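Kinectin 1 (Kinesin receptor) (Legionella pneumophila, PDB 4MU6) is a bacterial effector of unknown biochemical function, represented by its largely helical N-terminal coiled-coil domain. Local coordinates at residues E245-C248 / S249-Q253. Residues are numbered along the deposited sequence; the frame is centred on the assembly and turned at random.
Sequences EKKC and SDLIQ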
loop_
_atom_site.group_PDB
_atom_site.type_symbol
_atom_site.label_atom_id
_atom_site.label_comp_id
_atom_site.label_asym_id
_atom_site.label_seq_id
_atom_site.Cartn_x
_atom_site.Cartn_y
_atom_site.Cartn_z
ATOM N N GLU A 245 -8.823 2.814 17.003
ATOM C CA GLU A 245 -9.971 3.658 17.330
ATOM C C GLU A 245 -10.825 3.017 18.440
ATOM O O GLU A 245 -11.214 3.683 19.405
ATOM C CB GLU A 245 -10.828 3.918 16.089
ATOM C CG GLU A 245 -10.243 4.896 15.092
ATOM C CD GLU A 245 -10.551 6.327 15.446
ATOM O OE1 GLU A 245 -11.603 6.567 16.084
ATOM O OE2 GLU A 245 -9.742 7.214 15.092
ATOM N N LYS A 246 -11.116 1.727 18.296
ATOM C CA LYS A 246 -11.886 1.015 19.312
ATOM C C LYS A 246 -11.151 1.009 20.636
ATOM O O LYS A 246 -11.747 1.284 21.670
ATOM C CB LYS A 246 -12.183 -0.433 18.893
ATOM C CG LYS A 246 -13.114 -0.563 17.703
ATOM C CD LYS A 246 -14.556 -0.238 18.060
ATOM C CE LYS A 246 -15.476 -0.508 16.872
ATOM N NZ LYS A 246 -15.303 -1.896 16.351
ATOM N N LYS A 247 -9.862 0.673 20.589
ATOM C CA LYS A 247 -9.031 0.569 21.784
ATOM C C LYS A 247 -9.031 1.883 22.567
ATOM O O LYS A 247 -9.063 1.905 23.813
ATOM C CB LYS A 247 -7.603 0.182 21.386
ATOM C CG LYS A 247 -6.689 -0.059 22.567
ATOM C CD LYS A 247 -5.336 -0.554 22.108
ATOM C CE LYS A 247 -4.517 -1.063 23.279
ATOM N NZ LYS A 247 -5.154 -2.215 23.998
ATOM N N CYS A 248 -9.006 2.978 21.819
ATOM C CA CYS A 248 -9.064 4.313 22.387
ATOM C C CYS A 248 -10.430 4.592 23.015
ATOM O O CYS A 248 -10.508 5.162 24.108
ATOM C CB CYS A 248 -8.771 5.354 21.306
ATOM S SG CYS A 248 -8.755 7.049 21.916
ATOM N N SER A 249 -11.504 4.203 22.325
ATOM C CA SER A 249 -12.839 4.337 22.903
ATOM C C SER A 249 -12.988 3.565 24.217
ATOM O O SER A 249 -13.649 4.038 25.148
ATOM C CB SER A 249 -13.922 3.898 21.923
ATOM O OG SER A 249 -14.392 5.019 21.201
ATOM N N ASP A 250 -12.368 2.390 24.295
ATOM C CA ASP A 250 -12.475 1.554 25.496
ATOM C C ASP A 250 -11.704 2.158 26.666
ATOM O O ASP A 250 -12.151 2.111 27.810
ATOM C CB ASP A 250 -11.952 0.138 25.230
ATOM C CG ASP A 250 -12.869 -0.668 24.336
ATOM O OD1 ASP A 250 -14.017 -0.231 24.101
ATOM O OD2 ASP A 250 -12.439 -1.753 23.881
ATOM N N LEU A 251 -10.528 2.697 26.365
ATOM C CA LEU A 251 -9.690 3.353 27.364
ATOM C C LEU A 251 -10.363 4.607 27.919
ATOM O O LEU A 251 -10.305 4.897 29.124
ATOM C CB LEU A 251 -8.328 3.687 26.759
ATOM C CG LEU A 251 -7.347 2.509 26.738
ATOM C CD1 LEU A 251 -6.101 2.828 25.914
ATOM C CD2 LEU A 251 -6.971 2.113 28.169
ATOM N N ILE A 252 -11.026 5.349 27.041
ATOM C CA ILE A 252 -11.782 6.500 27.489
ATOM C C ILE A 252 -12.925 6.068 28.414
ATOM O O ILE A 252 -13.127 6.658 29.478
ATOM C CB ILE A 252 -12.285 7.339 26.309
ATOM C CG1 ILE A 252 -11.088 7.999 25.610
ATOM C CG2 ILE A 252 -13.260 8.417 26.791
ATOM C CD1 ILE A 252 -11.357 8.393 24.192
ATOM N N GLN A 253 -13.653 5.027 28.021
ATOM C CA GLN A 253 -14.739 4.533 28.848
ATOM C C GLN A 253 -14.232 4.035 30.199
ATOM O O GLN A 253 -14.863 4.270 31.214
ATOM C CB GLN A 253 -15.532 3.435 28.132
ATOM C CG GLN A 253 -16.682 2.876 28.956
ATOM C CD GLN A 253 -17.638 3.956 29.438
ATOM O OE1 GLN A 253 -17.815 4.987 28.783
ATOM N NE2 GLN A 253 -18.254 3.728 30.594
#
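Cys-248 and Ile-252, one helical turn apart, form the close-packed side of this contact. The sulfur SG of Cys-248 lies 3.7 Å from CD1 of Ile-252, the tip of its longer branch. With chi1 at -178°, the sulfur points away from the backbone N of Cys-248 and projects outward from the helix. CD1 of Ile-252 reaches back to it. CG1 of Ile-252 folds back beside its backbone N (chi1 -68°) and passes 3.3 Å from Cys-248 O. That same oxygen accepts the N-H of Ile-252 at 3.0 Å. The side chains of Lys-247 and Leu-251 meet more loosely, with CD1 of Leu-251 4.5 Å from CG of Lys-247.

The polar side, with Lys-246, Ser-249 and Asp-250, is exposed. Here backbone i to i+4 bonds make the link: Asp-250 N to Lys-246 O at 2.9 Å, and Ser-249 N to Glu-245 O at 3.0 Å. The carboxylate of Glu-245 turns elsewhere, to a salt bridge with Lys-61.

Helix 227-273 is thus amphipathic here, within the LegC3 N-terminal coiled-coil domain. Its packed face lies on helix 43-105, where Cys-248 touches Arg-57 and Ile-252 meets His-46, Thr-50 and Leu-53. Leu-5, from an N-terminal loop, touches Lys-247, Cys-248 and Leu-251.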